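Local coordinates for Lmo0547 protein (Listeria monocytogenes, PDB 4R9N) that probably acts as a SorC-family (DeoR-type) transcriptional regulator, this fragment being the putative sugar-binding domain thought to sense a carbohydrate effector, at residues F15-A20 and A233-G238; K61-F66 and V219-G224; T79-I84 and S136-E141; F188-A191 and E195-T198. All coordinates share one frame; numbering follows the deposited sequence.

Contact 1: residues F15-A20 and A233-G238; sequences FGLEEA and AALNAG
Leu235 places its forked end against Phe15 and Leu17, and the first interaction is a CH-pi contact. Leu235 CD1 stands 3.8 Å from the centroid of the Phe15 ring and only 10° off the ring normal, so the methyl sits over the middle of the face. Beside it, Leu235 CB comes to 3.6 Å from Phe15 CD1, toward one margin of the same face.

A purely apolar contact follows from the other branch of the fork: Leu235 CD2 meets Leu17 CD2 at 3.6 Å, the two side chains standing nearly square to each other. In Leu235, chi2 of 166° turns the fork so that CD1 lies over the ring and CD2 faces Leu17.

The polar element is slight. Asn236 OD1 lies in the plane of the Phe15 ring at its edge, 3.5 Å from CE1, with the amide turned 39° from the ring; here the electropositive C-H rim faces a carbonyl oxygen, and no hydrogen bond joins the segments.

Both segments are at the ends of helices. Gly16 turns out of helix 3-15 with positive phi, and Gly238 ends helix 228-236 in a Schellman motif. Leu17 and Leu235 also rest on Ile243 of strand 242-246. A crossover helix thus covers the edge of a parallel, Rossmann-like sheet, where helix 3-15 hands over to the outermost strand 19-23.

Contact 2: residues K61-F66 and V219-G224; sequences KTIRKF and VALANG
Thr62 turns CG2 anti to its own backbone N and OG1 beside that N (chi1 -59°), which sends the methyl to Leu221 and leaves the hydroxyl for a water. Leu221 has chi2 37°, which points CD2 at the helix, against the base of Phe66.

These settings give two neighbouring apolar patches. At one, Thr62 CG2 packs on Leu221 CB at 3.8 Å, the side chains meeting aslant. At the other, Leu221 CD2 is 3.9 Å from Phe66 CB, and the two side chains lie roughly perpendicular. Ile63 CG1 is a looser neighbour of the same methyl at 4.5 Å. The helix 61-66 and strand 219-221 axes come within 9.6 Å, with 101° between their directions, so the helix runs across the strand and presents residues one turn apart to a single leucine.

The polar link is indirect. Water 1 accepts a hydrogen bond from Asn223 N at 3.0 Å and is bonded to Thr62 OG1 at 2.6 Å. It therefore joins the helix to the backbone two residues after Leu221. Leu34 of helix 30-49 touches both Thr62 and Asn223, while Ile149 of strand 147-151 lies against Phe66 and Leu221.

The apolar contacts bring helix and sheet close but set no polar register between them. Across these two segments the directional link comes instead from the water, which takes up the Asn223 N-H and is bonded to Thr62 OG1, so that one hydroxyl and one backbone amide are tied together without touching.

Contact 3: residues T79-I84 and S136-E141; sequences TIIPLI and SEVLEE
Ile81 belongs to strand 79-82 of the central parallel sheet and packs against helix 133-143 through Val138 and Glu141, in a helix-on-sheet layer contact. The segment axes approach to 8.3 Å with 111° between their directions, so the helix lies nearly crosswise to the strand.

The two branches of Ile81 divide the work. Its CG2 points at the helix backbone, 3.8 Å from Val138 O, and at the Val138 side chain, 4.0 Å from CG1; the two side chains lie alongside, pointing opposite ways. The longer branch bends at chi2 -74°, bringing CD1 to 3.9 Å from Glu141 CB. The extended glutamate continues past this methyl, its OE1 4.1 Å from Ile81 CD1, and OE1 makes a long, weak ion pair with Lys112.

Near the end of the strand, water 2 donates to two carbonyls, Pro82 O at 2.7 Å and Val138 O at 2.9 Å. Both its hydrogens are used, which would restrict how the water can turn, and it spans the gap between two acceptors that could not bond to one another.

Ile80, the preceding residue, packs instead on Cys100 and Leu103 of helix 96-107, which covers the other side of the strand. Helices on both faces of a parallel sheet make the three-layer alpha/beta sandwich of a Rossmann-like fold, and helix 133-143 belongs to one of its outer layers.

Contact 4: residues F188-A191 and E195-T198; sequences FFTA and EAKT
Phe188 offers its carbonyl O to the returning chain, where Ala196 N donates a nearly straight hydrogen bond of 2.9 Å (165° at the hydrogen). The same oxygen receives a CA-H contact from Glu195 CA at 3.5 Å. Asn201 links Phe188 and Ala196 a second time through its side chain: OD1 accepts from Phe188 N and ND2 donates to Ala196 O.

Phe189 is next, joined to Glu195 by a single backbone bridge, with 4.2 Å between Phe189 CA and Glu195 CA. This bridge closes a short turn.

Thr190 then uses both branches. CG2 touches Ala196 CB at 4.1 Å; OG1 (chi1 48°) lies within bonding range of both Asp192 OD1 and Lys194 O, which would have to share its one hydrogen, and accepts from water 3 at 2.9 Å. That water also donates to Glu195 O at 3.2 Å.

Among its neighbours, strand 187-190 pairs with strand 180-184 through Phe189. The Phe189 ring packs on helix 228-236, whereas Phe188 reaches Ile200 of helix 199-202, and the Glu195 carboxylate is taken by Arg187 and Leu209 N.

How the contacts relate
Contacts 1, 2 and 3 all reach the same parallel sheet. From contact 1 at its edge, the centre of contact 2 is about 16 Å away; contacts 2 and 3 are about 20 Å apart and contacts 1 and 3 about 24 Å, centre to centre. Contact 4 belongs to the separate two-stranded sheet, yet contacts 1 and 4 are the pair that touch: Ala233 CB of contact 1 lies 3.9 Å from Phe189 CE2, so helix 228-236 is shared between the main sheet and the hairpin. Along the chain, contact 1 encloses the other three, and contact 2 encloses contacts 3 and 4, which follow in series. None of the four includes a bound sugar, so the evidence concerns the scaffold.

Contact 1: residues F15-A20 and A233-G238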
loop_
_atom_site.group_PDB
_atom_site.type_symbol
_atom_site.label_atom_id
_atom_site.label_comp_id
_atom_site.label_asym_id
_atom_site.label_seq_id
_atom_site.Cartn_x
_atom_site.Cartn_y
_atom_site.Cartn_z
ATOM N N PHE A 15 -13.464 9.435 9.207
ATOM C CA PHE A 15 -12.667 8.224 9.428
ATOM C C PHE A 15 -11.663 8.332 10.569
ATOM O O PHE A 15 -10.979 7.375 10.855
ATOM C CB PHE A 15 -11.982 7.853 8.139
ATOM C CG PHE A 15 -12.946 7.523 7.044
ATOM C CD1 PHE A 15 -13.757 6.443 7.161
ATOM C CD2 PHE A 15 -13.038 8.304 5.912
ATOM C CE1 PHE A 15 -14.660 6.121 6.180
ATOM C CE2 PHE A 15 -13.955 8.005 4.936
ATOM C CZ PHE A 15 -14.754 6.889 5.060
ATOM N N GLY A 16 -11.555 9.477 11.220
ATOM C CA GLY A 16 -10.540 9.641 12.264
ATOM C C GLY A 16 -9.113 9.605 11.708
ATOM O O GLY A 16 -8.221 9.010 12.331
ATOM N N LEU A 17 -8.880 10.221 10.536
ATOM C CA LEU A 17 -7.537 10.320 9.993
ATOM C C LEU A 17 -6.669 11.412 10.590
ATOM O O LEU A 17 -7.119 12.482 11.006
ATOM C CB LEU A 17 -7.578 10.501 8.476
ATOM C CG LEU A 17 -8.411 9.407 7.759
ATOM C CD1 LEU A 17 -8.820 9.846 6.370
ATOM C CD2 LEU A 17 -7.663 8.085 7.723
ATOM N N GLU A 18 -5.375 11.167 10.549
ATOM C CA GLU A 18 -4.385 12.193 10.815
ATOM C C GLU A 18 -4.447 13.274 9.714
ATOM O O GLU A 18 -4.406 14.514 9.994
ATOM C CB GLU A 18 -3.010 11.513 10.903
ATOM C CG GLU A 18 -1.817 12.419 11.118
ATOM C CD GLU A 18 -0.493 11.655 11.049
ATOM O OE1 GLU A 18 -0.491 10.410 11.211
ATOM O OE2 GLU A 18 0.549 12.292 10.794
ATOM N N GLU A 19 -4.542 12.848 8.466
ATOM C CA GLU A 19 -4.619 13.765 7.351
ATOM C C GLU A 19 -5.248 13.158 6.115
ATOM O O GLU A 19 -5.045 11.980 5.810
ATOM C CB GLU A 19 -3.230 14.318 6.980
ATOM C CG GLU A 19 -3.323 15.419 5.913
ATOM C CD GLU A 19 -1.993 16.014 5.473
ATOM O OE1 GLU A 19 -0.918 15.451 5.809
ATOM O OE2 GLU A 19 -2.004 17.093 4.787
ATOM N N ALA A 20 -5.990 13.961 5.377
ATOM C CA ALA A 20 -6.503 13.586 4.064
ATOM C C ALA A 20 -6.009 14.597 3.047
ATOM O O ALA A 20 -6.145 15.812 3.261
ATOM C CB ALA A 20 -8.028 13.445 4.088
ATOM N N ALA A 233 -13.577 -0.161 4.197
ATOM C CA ALA A 233 -13.300 -1.115 5.234
ATOM C C ALA A 233 -11.942 -0.883 5.891
ATOM O O ALA A 233 -11.789 -1.014 7.124
ATOM C CB ALA A 233 -13.405 -2.544 4.666
ATOM N N ALA A 234 -10.926 -0.588 5.085
ATOM C CA ALA A 234 -9.632 -0.347 5.649
ATOM C C ALA A 234 -9.601 0.867 6.583
ATOM O O ALA A 234 -8.934 0.857 7.637
ATOM C CB ALA A 234 -8.611 -0.186 4.522
ATOM N N LEU A 235 -10.259 1.905 6.150
ATOM C CA LEU A 235 -10.333 3.174 6.891
ATOM C C LEU A 235 -11.082 2.993 8.197
ATOM O O LEU A 235 -10.584 3.413 9.236
ATOM C CB LEU A 235 -11.029 4.269 6.097
ATOM C CG LEU A 235 -10.245 4.850 4.945
ATOM C CD1 LEU A 235 -11.116 5.662 4.009
ATOM C CD2 LEU A 235 -9.043 5.645 5.455
ATOM N N ASN A 236 -12.205 2.276 8.146
ATOM C CA ASN A 236 -12.987 1.959 9.381
ATOM C C ASN A 236 -12.235 1.129 10.424
ATOM O O ASN A 236 -12.424 1.334 11.642
ATOM C CB ASN A 236 -14.318 1.257 9.021
ATOM C CG ASN A 236 -15.291 2.195 8.305
ATOM O OD1 ASN A 236 -15.174 3.417 8.393
ATOM N ND2 ASN A 236 -16.247 1.626 7.594
ATOM N N ALA A 237 -11.359 0.237 9.953
ATOM C CA ALA A 237 -10.538 -0.582 10.811
ATOM C C ALA A 237 -9.317 0.127 11.363
ATOM O O ALA A 237 -8.546 -0.468 12.107
ATOM C CB ALA A 237 -10.078 -1.815 10.040
ATOM N N GLY A 238 -9.083 1.377 10.972
ATOM C CA GLY A 238 -7.950 2.106 11.488
ATOM C C GLY A 238 -6.624 1.635 10.947
ATOM O O GLY A 238 -5.600 1.746 11.611
#

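Contact 2: residues K61-F66 and V219-G224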
loop_
_atom_site.group_PDB
_atom_site.type_symbol
_atom_site.label_atom_id
_atom_site.label_comp_id
_atom_site.label_asym_id
_atom_site.label_seq_id
_atom_site.Cartn_x
_atom_site.Cartn_y
_atom_site.Cartn_z
ATOM N N LYS A 61 0.727 -1.049 -9.025
ATOM C CA LYS A 61 0.732 -0.044 -10.048
ATOM C C LYS A 61 0.688 1.367 -9.512
ATOM O O LYS A 61 1.351 2.230 -10.063
ATOM C CB LYS A 61 -0.427 -0.232 -11.060
ATOM C CG LYS A 61 -0.282 -1.481 -11.908
ATOM C CD LYS A 61 -1.511 -1.736 -12.802
ATOM C CE LYS A 61 -1.176 -2.848 -13.761
ATOM N NZ LYS A 61 -2.292 -3.152 -14.682
ATOM N N THR A 62 -0.123 1.628 -8.491
ATOM C CA THR A 62 -0.241 2.964 -7.979
ATOM C C THR A 62 1.073 3.470 -7.303
ATOM O O THR A 62 1.576 4.589 -7.535
ATOM C CB THR A 62 -1.432 3.046 -6.988
ATOM O OG1 THR A 62 -2.667 2.668 -7.641
ATOM C CG2 THR A 62 -1.576 4.392 -6.530
ATOM N N ILE A 63 1.645 2.630 -6.494
ATOM C CA ILE A 63 2.956 2.943 -5.899
ATOM C C ILE A 63 4.077 3.065 -6.971
ATOM O O ILE A 63 4.960 3.889 -6.821
ATOM C CB ILE A 63 3.281 1.916 -4.829
ATOM C CG1 ILE A 63 2.276 2.134 -3.665
ATOM C CG2 ILE A 63 4.685 2.123 -4.265
ATOM C CD1 ILE A 63 2.276 0.992 -2.765
ATOM N N ARG A 64 4.040 2.221 -8.007
ATOM C CA ARG A 64 4.999 2.359 -9.120
ATOM C C ARG A 64 4.916 3.774 -9.757
ATOM O O ARG A 64 5.923 4.450 -9.963
ATOM C CB ARG A 64 4.801 1.249 -10.111
ATOM C CG ARG A 64 5.666 1.401 -11.343
ATOM C CD ARG A 64 7.060 0.912 -10.982
ATOM N NE ARG A 64 7.928 2.001 -10.737
ATOM C CZ ARG A 64 9.202 1.905 -10.414
ATOM N NH1 ARG A 64 9.872 3.043 -10.316
ATOM N NH2 ARG A 64 9.782 0.725 -10.175
ATOM N N LYS A 65 3.693 4.240 -10.032
ATOM C CA LYS A 65 3.501 5.579 -10.526
ATOM C C LYS A 65 4.035 6.667 -9.566
ATOM O O LYS A 65 4.702 7.623 -9.971
ATOM C CB LYS A 65 2.018 5.786 -10.887
ATOM C CG LYS A 65 1.611 5.064 -12.162
ATOM C CD LYS A 65 0.106 5.078 -12.409
ATOM C CE LYS A 65 -0.267 4.320 -13.707
ATOM N NZ LYS A 65 0.345 4.992 -14.894
ATOM N N PHE A 66 3.701 6.536 -8.299
ATOM C CA PHE A 66 4.243 7.420 -7.247
ATOM C C PHE A 66 5.739 7.484 -7.337
ATOM O O PHE A 66 6.350 8.553 -7.324
ATOM C CB PHE A 66 3.769 6.921 -5.891
ATOM C CG PHE A 66 4.470 7.516 -4.715
ATOM C CD1 PHE A 66 4.126 8.774 -4.228
ATOM C CD2 PHE A 66 5.458 6.805 -4.066
ATOM C CE1 PHE A 66 4.761 9.288 -3.111
ATOM C CE2 PHE A 66 6.093 7.326 -2.970
ATOM C CZ PHE A 66 5.743 8.583 -2.507
ATOM N N VAL A 219 0.326 5.619 5.085
ATOM C CA VAL A 219 -0.266 6.393 4.048
ATOM C C VAL A 219 -0.796 5.491 2.961
ATOM O O VAL A 219 -0.055 4.609 2.504
ATOM C CB VAL A 219 0.795 7.276 3.397
ATOM C CG1 VAL A 219 0.132 8.112 2.318
ATOM C CG2 VAL A 219 1.446 8.138 4.447
ATOM N N ALA A 220 -2.051 5.658 2.584
ATOM C CA ALA A 220 -2.616 4.910 1.486
ATOM C C ALA A 220 -2.961 5.806 0.316
ATOM O O ALA A 220 -3.509 6.981 0.458
ATOM C CB ALA A 220 -3.830 4.144 1.952
ATOM N N LEU A 221 -2.620 5.288 -0.849
ATOM C CA LEU A 221 -2.919 5.912 -2.140
ATOM C C LEU A 221 -3.958 5.054 -2.834
ATOM O O LEU A 221 -3.692 3.876 -3.024
ATOM C CB LEU A 221 -1.651 5.847 -2.992
ATOM C CG LEU A 221 -0.536 6.870 -2.880
ATOM C CD1 LEU A 221 -0.274 7.343 -1.483
ATOM C CD2 LEU A 221 0.748 6.351 -3.525
ATOM N N ALA A 222 -5.111 5.586 -3.243
ATOM C CA ALA A 222 -6.091 4.739 -3.946
ATOM C C ALA A 222 -6.828 5.522 -5.009
ATOM O O ALA A 222 -7.115 6.695 -4.836
ATOM C CB ALA A 222 -7.103 4.154 -2.977
ATOM N N ASN A 223 -7.214 4.840 -6.080
ATOM C CA ASN A 223 -8.079 5.481 -7.064
ATOM C C ASN A 223 -9.038 4.478 -7.663
ATOM O O ASN A 223 -8.700 3.280 -7.782
ATOM C CB ASN A 223 -7.245 6.083 -8.185
ATOM C CG ASN A 223 -8.067 6.980 -9.116
ATOM O OD1 ASN A 223 -8.833 7.855 -8.674
ATOM N ND2 ASN A 223 -7.929 6.747 -10.407
ATOM N N GLY A 224 -10.203 4.971 -8.093
ATOM C CA GLY A 224 -11.141 4.149 -8.836
ATOM C C GLY A 224 -12.274 3.714 -7.964
ATOM O O GLY A 224 -12.111 3.155 -6.877
HETATM O O HOH W 1 -5.262 2.946 -7.325
#

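Contact 3: residues T79-I84 and S136-E141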
loop_
_atom_site.group_PDB
_atom_site.type_symbol
_atom_site.label_atom_id
_atom_site.label_comp_id
_atom_site.label_asym_id
_atom_site.label_seq_id
_atom_site.Cartn_x
_atom_site.Cartn_y
_atom_site.Cartn_z
ATOM N N THR A 79 16.531 5.168 5.438
ATOM C CA THR A 79 16.542 3.768 4.990
ATOM C C THR A 79 15.156 3.369 4.514
ATOM O O THR A 79 14.191 3.556 5.240
ATOM C CB THR A 79 17.010 2.843 6.126
ATOM O OG1 THR A 79 18.316 3.286 6.512
ATOM C CG2 THR A 79 17.115 1.402 5.698
ATOM N N ILE A 80 15.079 2.868 3.281
ATOM C CA ILE A 80 13.821 2.391 2.648
ATOM C C ILE A 80 13.782 0.865 2.691
ATOM O O ILE A 80 14.785 0.204 2.320
ATOM C CB ILE A 80 13.761 2.861 1.178
ATOM C CG1 ILE A 80 13.960 4.348 1.112
ATOM C CG2 ILE A 80 12.403 2.518 0.540
ATOM C CD1 ILE A 80 14.046 4.829 -0.327
ATOM N N ILE A 81 12.652 0.330 3.139
ATOM C CA ILE A 81 12.468 -1.094 3.394
ATOM C C ILE A 81 11.234 -1.601 2.624
ATOM O O ILE A 81 10.122 -1.085 2.803
ATOM C CB ILE A 81 12.161 -1.370 4.877
ATOM C CG1 ILE A 81 13.123 -0.632 5.804
ATOM C CG2 ILE A 81 12.088 -2.874 5.170
ATOM C CD1 ILE A 81 14.485 -1.229 5.839
ATOM N N PRO A 82 11.401 -2.674 1.834
ATOM C CA PRO A 82 10.230 -3.270 1.152
ATOM C C PRO A 82 9.418 -4.049 2.177
ATOM O O PRO A 82 10.013 -4.693 3.100
ATOM C CB PRO A 82 10.885 -4.208 0.088
ATOM C CG PRO A 82 12.208 -4.469 0.592
ATOM C CD PRO A 82 12.659 -3.288 1.408
ATOM N N LEU A 83 8.102 -3.939 2.087
ATOM C CA LEU A 83 7.233 -4.542 3.073
ATOM C C LEU A 83 6.681 -5.902 2.566
ATOM O O LEU A 83 5.860 -6.512 3.252
ATOM C CB LEU A 83 6.102 -3.628 3.417
ATOM C CG LEU A 83 6.550 -2.339 4.070
ATOM C CD1 LEU A 83 5.368 -1.419 4.295
ATOM C CD2 LEU A 83 7.321 -2.551 5.324
ATOM N N ILE A 84 7.085 -6.316 1.357
ATOM C CA ILE A 84 6.544 -7.556 0.761
ATOM C C ILE A 84 7.624 -8.076 -0.179
ATOM O O ILE A 84 8.356 -7.285 -0.743
ATOM C CB ILE A 84 5.228 -7.328 0.007
ATOM C CG1 ILE A 84 4.726 -8.676 -0.524
ATOM C CG2 ILE A 84 5.308 -6.295 -1.100
ATOM C CD1 ILE A 84 3.291 -8.711 -0.638
ATOM N N SER A 136 14.490 -12.570 7.838
ATOM C CA SER A 136 13.916 -12.208 9.117
ATOM C C SER A 136 14.332 -10.770 9.496
ATOM O O SER A 136 13.526 -10.024 10.003
ATOM C CB SER A 136 14.349 -13.181 10.237
ATOM O OG SER A 136 13.641 -12.837 11.429
ATOM N N GLU A 137 15.583 -10.389 9.275
ATOM C CA GLU A 137 15.968 -9.047 9.684
ATOM C C GLU A 137 15.297 -7.954 8.876
ATOM O O GLU A 137 14.915 -6.918 9.448
ATOM C CB GLU A 137 17.469 -8.816 9.689
ATOM C CG GLU A 137 17.877 -7.327 9.833
ATOM C CD GLU A 137 17.361 -6.535 11.081
ATOM O OE1 GLU A 137 16.340 -6.858 11.761
ATOM O OE2 GLU A 137 18.001 -5.497 11.380
ATOM N N VAL A 138 15.107 -8.173 7.579
ATOM C CA VAL A 138 14.387 -7.177 6.800
ATOM C C VAL A 138 12.902 -7.120 7.188
ATOM O O VAL A 138 12.337 -6.014 7.219
ATOM C CB VAL A 138 14.620 -7.410 5.302
ATOM C CG1 VAL A 138 13.771 -6.441 4.474
ATOM C CG2 VAL A 138 16.103 -7.191 4.982
ATOM N N LEU A 139 12.263 -8.253 7.454
ATOM C CA LEU A 139 10.913 -8.223 7.943
ATOM C C LEU A 139 10.839 -7.444 9.244
ATOM O O LEU A 139 9.899 -6.682 9.442
ATOM C CB LEU A 139 10.300 -9.611 8.103
ATOM C CG LEU A 139 10.112 -10.435 6.823
ATOM C CD1 LEU A 139 9.674 -11.868 7.173
ATOM C CD2 LEU A 139 9.147 -9.716 5.903
ATOM N N GLU A 140 11.777 -7.686 10.186
ATOM C CA GLU A 140 11.704 -6.941 11.444
ATOM C C GLU A 140 11.916 -5.445 11.280
ATOM O O GLU A 140 11.268 -4.626 11.946
ATOM C CB GLU A 140 12.710 -7.505 12.440
ATOM C CG GLU A 140 12.377 -8.918 12.903
ATOM C CD GLU A 140 11.031 -9.017 13.601
ATOM O OE1 GLU A 140 10.545 -8.019 14.230
ATOM O OE2 GLU A 140 10.454 -10.112 13.503
ATOM N N GLU A 141 12.821 -5.064 10.398
ATOM C CA GLU A 141 13.000 -3.650 10.000
ATOM C C GLU A 141 11.745 -3.058 9.408
ATOM O O GLU A 141 11.376 -1.925 9.755
ATOM C CB GLU A 141 14.194 -3.494 9.054
ATOM C CG GLU A 141 15.502 -3.689 9.781
ATOM C CD GLU A 141 16.736 -3.999 8.918
ATOM O OE1 GLU A 141 16.658 -4.124 7.671
ATOM O OE2 GLU A 141 17.819 -4.200 9.534
HETATM O O HOH W 2 9.919 -5.844 5.547
#

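Contact 4: residues F188-A191 and E195-T198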
loop_
_atom_site.group_PDB
_atom_site.type_symbol
_atom_site.label_atom_id
_atom_site.label_comp_id
_atom_site.label_asym_id
_atom_site.label_seq_id
_atom_site.Cartn_x
_atom_site.Cartn_y
_atom_site.Cartn_z
ATOM N N PHE A 188 -5.506 -10.078 2.547
ATOM C CA PHE A 188 -6.923 -10.009 2.132
ATOM C C PHE A 188 -7.789 -9.939 3.346
ATOM O O PHE A 188 -7.683 -10.808 4.211
ATOM C CB PHE A 188 -7.200 -11.264 1.325
ATOM C CG PHE A 188 -6.471 -11.252 0.045
ATOM C CD1 PHE A 188 -6.983 -10.562 -1.048
ATOM C CD2 PHE A 188 -5.226 -11.884 -0.082
ATOM C CE1 PHE A 188 -6.296 -10.497 -2.248
ATOM C CE2 PHE A 188 -4.537 -11.795 -1.273
ATOM C CZ PHE A 188 -5.071 -11.118 -2.350
ATOM N N PHE A 189 -8.591 -8.891 3.462
ATOM C CA PHE A 189 -9.359 -8.626 4.653
ATOM C C PHE A 189 -10.853 -8.608 4.375
ATOM O O PHE A 189 -11.327 -8.379 3.270
ATOM C CB PHE A 189 -8.912 -7.313 5.346
ATOM C CG PHE A 189 -8.935 -6.113 4.447
ATOM C CD1 PHE A 189 -7.785 -5.744 3.722
ATOM C CD2 PHE A 189 -10.076 -5.347 4.312
ATOM C CE1 PHE A 189 -7.773 -4.566 2.935
ATOM C CE2 PHE A 189 -10.083 -4.200 3.502
ATOM C CZ PHE A 189 -8.907 -3.784 2.827
ATOM N N THR A 190 -11.581 -8.962 5.416
ATOM C CA THR A 190 -13.021 -8.890 5.461
ATOM C C THR A 190 -13.498 -7.476 5.781
ATOM O O THR A 190 -12.695 -6.580 5.979
ATOM C CB THR A 190 -13.557 -9.886 6.507
ATOM O OG1 THR A 190 -12.832 -9.745 7.728
ATOM C CG2 THR A 190 -13.351 -11.329 6.000
ATOM N N ALA A 191 -14.820 -7.293 5.861
ATOM C CA ALA A 191 -15.405 -5.988 6.085
ATOM C C ALA A 191 -14.935 -5.329 7.378
ATOM O O ALA A 191 -14.961 -4.114 7.504
ATOM C CB ALA A 191 -16.925 -6.086 6.070
ATOM N N GLU A 195 -7.676 -9.754 8.674
ATOM C CA GLU A 195 -7.261 -10.716 7.647
ATOM C C GLU A 195 -8.224 -11.874 7.670
ATOM O O GLU A 195 -8.514 -12.409 8.759
ATOM C CB GLU A 195 -5.849 -11.259 7.895
ATOM C CG GLU A 195 -4.820 -10.187 7.673
ATOM C CD GLU A 195 -3.393 -10.672 7.527
ATOM O OE1 GLU A 195 -3.157 -11.795 6.999
ATOM O OE2 GLU A 195 -2.495 -9.878 7.921
ATOM N N ALA A 196 -8.710 -12.281 6.495
ATOM C CA ALA A 196 -9.502 -13.480 6.393
ATOM C C ALA A 196 -8.689 -14.729 6.763
ATOM O O ALA A 196 -7.449 -14.809 6.578
ATOM C CB ALA A 196 -10.114 -13.635 5.005
ATOM N N LYS A 197 -9.410 -15.723 7.288
ATOM C CA LYS A 197 -8.829 -17.037 7.515
ATOM C C LYS A 197 -8.790 -17.812 6.215
ATOM O O LYS A 197 -9.751 -18.459 5.866
ATOM C CB LYS A 197 -9.652 -17.800 8.542
ATOM C CG LYS A 197 -9.602 -17.173 9.939
ATOM C CD LYS A 197 -10.067 -18.223 10.945
ATOM C CE LYS A 197 -10.505 -17.650 12.288
ATOM N NZ LYS A 197 -9.446 -17.893 13.312
ATOM N N THR A 198 -7.678 -17.732 5.521
ATOM C CA THR A 198 -7.550 -18.277 4.197
ATOM C C THR A 198 -6.088 -18.529 3.985
ATOM O O THR A 198 -5.220 -17.805 4.507
ATOM C CB THR A 198 -8.199 -17.367 3.091
ATOM O OG1 THR A 198 -8.180 -18.047 1.838
ATOM C CG2 THR A 198 -7.459 -16.064 2.903
HETATM O O HOH W 3 -11.667 -11.960 9.133
#